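Local coordinates for protein Non-structural maintenance of chromosomes element 1 homolog (Xenopus laevis, PDB 7DG2) that probably acts as a RING-type E3 ubiquitin ligase together with its MAGE partner, and forms part of the SMC5-SMC6 complex that serves DNA repair, at the interface of chains A and B and the interface of chains A and C. Residues are numbered along the deposited sequence; one frame, centred on the assembly and turned at random. Chains: chain A, Non-structural maintenance of chromosomes element 1 homolog; chain B, MAGE domain-containing protein; chain C, Non-structural maintenance of chromosomes element 4.

Contact 1: the interface of chains A and B. Residues chain A 59-61, 83, 85, 88; chain B 14, 18.
Helix 6-23 of chain B lies against the 3-10 helix 58-60 of chain A, the residue A:Phe61 that follows it, and the loop running from A:Val83 to the 3-10 helix 88-90. B:Gln18 makes most of the contact: it gives up 73 Å² of surface, against 26 Å² for B:Gly14 one helical turn earlier. Its CG sits anti to its own carbonyl carbon (chi1 -68°) and the chain is extended beyond, which carries the amide past the A:Leu60 carbonyl, with B:Gln18 CG 3.7 Å from A:Leu60 O. The two ends of the carboxamide face different groups. B:Gln18 OE1 reaches the rim of the A:Phe61 ring in the ring plane, 3.6 Å from A:Phe61 CD2. B:Gln18 NE2 rests 3.6 Å from A:Val83 CG1. Ring and amide planes are 52° apart. A:Val83 CG2 packs over the centre of one face of that ring. At the helix backbone, A:Leu60 CD2 touches B:Gly14 CA at 4.0 Å. Behind the amide, A:Asn85 OD1 accepts A:Thr88 N (2.8 Å), the donor nitrogen nearly in line with the C=O (168°), which should steady the loop wall. The site thus joins the first helix of the MAGE protein to the 3-10 helix leading into strand 62-68 and the loop following strand 75-81 of Nse1.

Contact 2: the interface of chains A and C. Residues chain A 80-81, 151, 168; chain C 68, 70-72.
C:Met71 lies across the indole of A:Trp151 and, with C:Phe70 and the CB of A:Asn81, makes the apolar centre. Its chain, bent at chi2 and chi3 (62° and 72°), brings two carbons to the indole, both in CH-pi contacts. C:Met71 CB lies 3.7 Å from the centroid of the six-membered ring of A:Trp151. C:Met71 CE is 3.8 Å from the centroid of the five-membered ring of A:Trp151. Beside it, C:Phe70 CB meets A:Asn81 CB at 3.6 Å, and A:Asn81 CG sits over the rim of one face of the C:Phe70 ring. C:Phe68 adds CZ against A:Asn81 CB, while C:Phe70 CD2 lies over the rim of one face of the C:Phe68 ring.

Outward, the carboxylate of A:Glu168 gathers consecutive backbone amides of the Nse4 segment. A:Glu168 OE1 accepts C:Met71 N at 2.7 Å through the syn lone pair and C:Leu72 N at 2.9 Å from above the carboxylate plane. A:Glu168 OE2 takes A:Asn81 N at 2.9 Å, so strand and helix of Nse1 are tied together and the carboxylate is restrained in rotation. A:Asn81 in turn donates ND2 to C:Leu72 O at 2.8 Å; that oxygen lies in the plane of the asparagine amide, although the donor stands above the carbonyl plane. These bonds fix the path of the Nse4 backbone, while sequence-dependent contacts come from the C:Met71 and C:Phe70 side chains. The site combines the end of strand 75-81, helix 163-176 and A:Trp151 just before strand 152-155 with a loop segment near the end of the modelled Nse4 chain.

Contact 3: the interface of chains A and C. Residues chain A 99, 102-103, 172; chain C 74-75.
This is a heteromeric peptide-on-protein interface: a loop stretch near the end of the modelled Nse4 chain lays one aromatic side chain, C:Phe75, between two helices of Nse1 and so extends the hold of Nse1 on Nse4. The evidence is in the surface hidden, 84 Å² for C:Phe75 against 17 Å² for C:Ser74. One face of the phenylalanine ring takes the aliphatic part of A:Arg103, whose CD lies 3.9 Å from the C:Phe75 ring centroid, offset toward the rim, in a CH-pi contact. A bend at chi3 (-56°) turns the arginine head along the ring, leaving A:Arg103 NH2 3.8 Å from C:Phe75 CB. The guanidinium and ring planes stand 66° apart, and C:Phe75 CD1 lies at the guanidinium edge, in its plane; this is no face-to-face stack. One face of the A:Arg103 guanidinium is met by A:Leu99 O, 3.5 Å above the plane near the rim.

A:Tyr172 comes to the edge of the C:Phe75 ring, with A:Tyr172 CZ lying in the ring plane and 3.9 Å from C:Phe75 CE2, while A:Tyr172 OH is 3.7 Å from the same carbon. A:Leu99 closes the approach with CD1, 4.1 Å from C:Phe75 CD1 and also near C:Ser74 OG at 3.8 Å. The aromatic ring therefore spans helix 96-111 and helix 163-176, bridging elements distant in the Nse1 sequence.

Contact 1: the interface of chains A and B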
loop_
_atom_site.group_PDB
_atom_site.type_symbol
_atom_site.label_atom_id
_atom_site.label_comp_id
_atom_site.label_asym_id
_atom_site.label_seq_id
_atom_site.Cartn_x
_atom_site.Cartn_y
_atom_site.Cartn_z
ATOM N N PRO A 59 -2.253 -19.242 -8.017
ATOM C CA PRO A 59 -0.971 -19.390 -8.729
ATOM C C PRO A 59 -0.068 -18.175 -8.623
ATOM O O PRO A 59 1.079 -18.242 -9.089
ATOM C CB PRO A 59 -1.395 -19.645 -10.181
ATOM C CG PRO A 59 -2.737 -19.063 -10.294
ATOM C CD PRO A 59 -3.391 -19.240 -8.962
ATOM N N LEU A 60 -0.543 -17.067 -8.051
ATOM C CA LEU A 60 0.298 -15.912 -7.785
ATOM C C LEU A 60 0.884 -15.947 -6.380
ATOM O O LEU A 60 1.533 -14.979 -5.969
ATOM C CB LEU A 60 -0.500 -14.617 -7.988
ATOM C CG LEU A 60 -1.285 -14.513 -9.301
ATOM C CD1 LEU A 60 -2.011 -13.170 -9.413
ATOM C CD2 LEU A 60 -0.348 -14.714 -10.490
ATOM N N PHE A 61 0.663 -17.044 -5.647
ATOM C CA PHE A 61 1.098 -17.198 -4.258
ATOM C C PHE A 61 0.581 -16.063 -3.384
ATOM O O PHE A 61 1.298 -15.517 -2.544
ATOM C CB PHE A 61 2.619 -17.309 -4.177
ATOM C CG PHE A 61 3.155 -18.471 -4.955
ATOM C CD1 PHE A 61 2.966 -19.766 -4.501
ATOM C CD2 PHE A 61 3.825 -18.273 -6.144
ATOM C CE1 PHE A 61 3.450 -20.846 -5.222
ATOM C CE2 PHE A 61 4.317 -19.353 -6.869
ATOM C CZ PHE A 61 4.128 -20.631 -6.411
ATOM N N VAL A 83 4.695 -17.120 -0.543
ATOM C CA VAL A 83 5.912 -17.729 -1.076
ATOM C C VAL A 83 7.133 -16.897 -0.706
ATOM O O VAL A 83 7.067 -15.672 -0.556
ATOM C CB VAL A 83 5.827 -17.929 -2.611
ATOM C CG1 VAL A 83 5.936 -16.594 -3.331
ATOM C CG2 VAL A 83 6.895 -18.902 -3.092
ATOM N N ASN A 85 10.712 -16.270 -2.359
ATOM C CA ASN A 85 11.535 -16.547 -3.543
ATOM C C ASN A 85 12.365 -15.310 -3.895
ATOM O O ASN A 85 12.397 -14.324 -3.153
ATOM C CB ASN A 85 10.654 -17.038 -4.704
ATOM C CG ASN A 85 9.698 -15.981 -5.224
ATOM O OD1 ASN A 85 9.926 -14.781 -5.084
ATOM N ND2 ASN A 85 8.618 -16.431 -5.861
ATOM N N THR A 88 10.050 -12.126 -4.367
ATOM C CA THR A 88 9.501 -11.486 -3.174
ATOM C C THR A 88 10.579 -10.719 -2.421
ATOM O O THR A 88 10.294 -9.695 -1.792
ATOM C CB THR A 88 8.835 -12.513 -2.257
ATOM O OG1 THR A 88 9.793 -13.492 -1.840
ATOM C CG2 THR A 88 7.692 -13.202 -2.976
ATOM N N GLY B 14 3.033 -16.565 -13.842
ATOM C CA GLY B 14 2.800 -16.148 -12.466
ATOM C C GLY B 14 3.948 -15.334 -11.899
ATOM O O GLY B 14 3.733 -14.353 -11.182
ATOM N N GLN B 18 3.889 -11.495 -10.423
ATOM C CA GLN B 18 4.450 -11.120 -9.123
ATOM C C GLN B 18 5.460 -9.996 -9.273
ATOM O O GLN B 18 5.474 -9.048 -8.478
ATOM C CB GLN B 18 5.132 -12.315 -8.464
ATOM C CG GLN B 18 4.224 -13.420 -8.016
ATOM C CD GLN B 18 5.018 -14.503 -7.321
ATOM O OE1 GLN B 18 5.373 -15.516 -7.934
ATOM N NE2 GLN B 18 5.334 -14.283 -6.036
#

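Contact 2: the interface of chains A and C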
loop_
_atom_site.group_PDB
_atom_site.type_symbol
_atom_site.label_atom_id
_atom_site.label_comp_id
_atom_site.label_asym_id
_atom_site.label_seq_id
_atom_site.Cartn_x
_atom_site.Cartn_y
_atom_site.Cartn_z
ATOM N N VAL A 80 -2.542 -11.921 1.916
ATOM C CA VAL A 80 -1.227 -12.333 2.393
ATOM C C VAL A 80 -0.431 -12.967 1.259
ATOM O O VAL A 80 -0.975 -13.576 0.331
ATOM C CB VAL A 80 -1.331 -13.296 3.605
ATOM C CG1 VAL A 80 -2.009 -12.588 4.764
ATOM C CG2 VAL A 80 -2.084 -14.567 3.254
ATOM N N ASN A 81 0.882 -12.794 1.338
ATOM C CA ASN A 81 1.803 -13.475 0.456
ATOM C C ASN A 81 2.081 -14.877 0.983
ATOM O O ASN A 81 2.068 -15.120 2.193
ATOM C CB ASN A 81 3.098 -12.677 0.356
ATOM C CG ASN A 81 4.103 -13.340 -0.530
ATOM O OD1 ASN A 81 3.762 -13.806 -1.613
ATOM N ND2 ASN A 81 5.348 -13.416 -0.071
ATOM N N TRP A 151 2.004 -4.013 10.640
ATOM C CA TRP A 151 2.837 -5.154 11.009
ATOM C C TRP A 151 2.964 -5.277 12.517
ATOM O O TRP A 151 2.995 -6.391 13.045
ATOM C CB TRP A 151 4.245 -5.053 10.389
ATOM C CG TRP A 151 4.164 -5.042 8.896
ATOM C CD1 TRP A 151 4.553 -4.029 8.054
ATOM C CD2 TRP A 151 3.599 -6.065 8.071
ATOM N NE1 TRP A 151 4.272 -4.376 6.744
ATOM C CE2 TRP A 151 3.685 -5.618 6.730
ATOM C CE3 TRP A 151 3.027 -7.316 8.331
ATOM C CZ2 TRP A 151 3.223 -6.386 5.650
ATOM C CZ3 TRP A 151 2.558 -8.080 7.251
ATOM C CH2 TRP A 151 2.669 -7.611 5.928
ATOM N N GLU A 168 -0.170 -13.640 8.174
ATOM C CA GLU A 168 0.751 -13.921 7.074
ATOM C C GLU A 168 1.909 -14.820 7.507
ATOM O O GLU A 168 2.354 -15.681 6.735
ATOM C CB GLU A 168 1.295 -12.624 6.492
ATOM C CG GLU A 168 2.111 -12.873 5.228
ATOM C CD GLU A 168 2.466 -11.588 4.528
ATOM O OE1 GLU A 168 3.478 -10.960 4.916
ATOM O OE2 GLU A 168 1.712 -11.195 3.614
ATOM N N PHE C 68 0.739 -3.876 -3.821
ATOM C CA PHE C 68 0.737 -5.084 -3.001
ATOM C C PHE C 68 1.950 -5.080 -2.085
ATOM O O PHE C 68 3.081 -4.959 -2.560
ATOM C CB PHE C 68 0.756 -6.323 -3.894
ATOM C CG PHE C 68 0.846 -7.633 -3.143
ATOM C CD1 PHE C 68 0.046 -7.886 -2.036
ATOM C CD2 PHE C 68 1.693 -8.626 -3.593
ATOM C CE1 PHE C 68 0.123 -9.110 -1.370
ATOM C CE2 PHE C 68 1.764 -9.861 -2.939
ATOM C CZ PHE C 68 0.983 -10.098 -1.836
ATOM N N PHE C 70 3.750 -6.886 1.622
ATOM C CA PHE C 70 3.776 -8.112 2.406
ATOM C C PHE C 70 5.075 -8.105 3.204
ATOM O O PHE C 70 5.988 -7.318 2.933
ATOM C CB PHE C 70 3.697 -9.344 1.496
ATOM C CG PHE C 70 4.705 -9.295 0.383
ATOM C CD1 PHE C 70 6.006 -9.728 0.588
ATOM C CD2 PHE C 70 4.376 -8.724 -0.834
ATOM C CE1 PHE C 70 6.957 -9.633 -0.420
ATOM C CE2 PHE C 70 5.319 -8.633 -1.851
ATOM C CZ PHE C 70 6.615 -9.078 -1.636
ATOM N N MET C 71 5.157 -9.008 4.173
ATOM C CA MET C 71 6.373 -9.206 4.956
ATOM C C MET C 71 7.029 -10.550 4.673
ATOM O O MET C 71 8.239 -10.613 4.443
ATOM C CB MET C 71 6.037 -9.076 6.455
ATOM C CG MET C 71 7.234 -9.161 7.387
ATOM S SD MET C 71 8.412 -7.827 7.103
ATOM C CE MET C 71 7.577 -6.379 7.757
ATOM N N LEU C 72 6.254 -11.634 4.677
ATOM C CA LEU C 72 6.790 -12.956 4.371
ATOM C C LEU C 72 7.493 -12.949 3.018
ATOM O O LEU C 72 6.941 -12.467 2.023
ATOM C CB LEU C 72 5.657 -13.987 4.359
ATOM C CG LEU C 72 6.065 -15.393 3.901
ATOM C CD1 LEU C 72 6.895 -16.058 4.988
ATOM C CD2 LEU C 72 4.845 -16.247 3.558
#

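Contact 3: the interface of chains A and C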
loop_
_atom_site.group_PDB
_atom_site.type_symbol
_atom_site.label_atom_id
_atom_site.label_comp_id
_atom_site.label_asym_id
_atom_site.label_seq_id
_atom_site.Cartn_x
_atom_site.Cartn_y
_atom_site.Cartn_z
ATOM N N LEU A 99 14.691 -4.580 8.521
ATOM C CA LEU A 99 14.058 -5.888 8.634
ATOM C C LEU A 99 14.792 -6.787 9.628
ATOM O O LEU A 99 14.166 -7.651 10.257
ATOM C CB LEU A 99 13.974 -6.544 7.248
ATOM C CG LEU A 99 12.968 -5.824 6.345
ATOM C CD1 LEU A 99 12.866 -6.480 4.967
ATOM C CD2 LEU A 99 11.591 -5.781 7.022
ATOM N N PHE A 102 13.161 -5.743 12.709
ATOM C CA PHE A 102 11.828 -6.335 12.768
ATOM C C PHE A 102 11.904 -7.786 13.231
ATOM O O PHE A 102 11.140 -8.211 14.111
ATOM C CB PHE A 102 11.108 -6.258 11.406
ATOM C CG PHE A 102 9.721 -6.835 11.469
ATOM C CD1 PHE A 102 8.682 -6.094 11.994
ATOM C CD2 PHE A 102 9.478 -8.140 11.073
ATOM C CE1 PHE A 102 7.411 -6.647 12.094
ATOM C CE2 PHE A 102 8.222 -8.696 11.191
ATOM C CZ PHE A 102 7.193 -7.941 11.705
ATOM N N ARG A 103 12.846 -8.560 12.672
ATOM C CA ARG A 103 12.930 -9.972 13.027
ATOM C C ARG A 103 13.321 -10.153 14.490
ATOM O O ARG A 103 12.758 -11.014 15.176
ATOM C CB ARG A 103 13.921 -10.704 12.127
ATOM C CG ARG A 103 13.440 -10.822 10.670
ATOM C CD ARG A 103 14.279 -11.831 9.872
ATOM N NE ARG A 103 15.705 -11.520 9.886
ATOM C CZ ARG A 103 16.317 -10.731 9.002
ATOM N NH1 ARG A 103 17.626 -10.512 9.100
ATOM N NH2 ARG A 103 15.627 -10.153 8.025
ATOM N N TYR A 172 5.486 -19.471 8.933
ATOM C CA TYR A 172 6.876 -19.064 9.074
ATOM C C TYR A 172 7.316 -19.119 10.536
ATOM O O TYR A 172 8.385 -19.650 10.861
ATOM C CB TYR A 172 7.049 -17.660 8.500
ATOM C CG TYR A 172 8.411 -17.082 8.693
ATOM C CD1 TYR A 172 9.424 -17.315 7.772
ATOM C CD2 TYR A 172 8.695 -16.304 9.803
ATOM C CE1 TYR A 172 10.680 -16.779 7.954
ATOM C CE2 TYR A 172 9.941 -15.770 9.995
ATOM C CZ TYR A 172 10.929 -16.006 9.067
ATOM O OH TYR A 172 12.169 -15.462 9.275
ATOM N N SER C 74 10.064 -11.207 2.147
ATOM C CA SER C 74 10.778 -9.978 1.848
ATOM C C SER C 74 12.185 -9.960 2.432
ATOM O O SER C 74 12.968 -9.073 2.079
ATOM C CB SER C 74 10.001 -8.765 2.368
ATOM O OG SER C 74 10.057 -8.675 3.795
ATOM N N PHE C 75 12.514 -10.924 3.295
ATOM C CA PHE C 75 13.783 -10.933 4.025
ATOM C C PHE C 75 14.905 -11.449 3.139
ATOM O O PHE C 75 14.759 -12.490 2.491
ATOM C CB PHE C 75 13.702 -11.838 5.259
ATOM C CG PHE C 75 12.581 -11.523 6.200
ATOM C CD1 PHE C 75 12.159 -10.226 6.400
ATOM C CD2 PHE C 75 11.962 -12.546 6.909
ATOM C CE1 PHE C 75 11.128 -9.949 7.295
ATOM C CE2 PHE C 75 10.933 -12.280 7.789
ATOM C CZ PHE C 75 10.515 -10.974 7.984
#

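Centre to centre of their C-alpha atoms, contact 1 lies about 12 Å from contact 2 and 17 Å from contact 3, and contacts 2 and 3 are about 10 Å apart. Contacts 2 and 3 share helix 163-176, where A:Glu168 and A:Tyr172 are one turn apart, and the same Nse4 segment, residues 68-75. A:Val83 of contact 1 follows A:Asn81 of contact 2 by two residues, so the end of strand 75-81 and its loop serve both partners. Nse1 thus presents neighbouring surfaces to the MAGE protein and Nse4, consistent with an Nse1-Nse3 dimer that shapes Nse4.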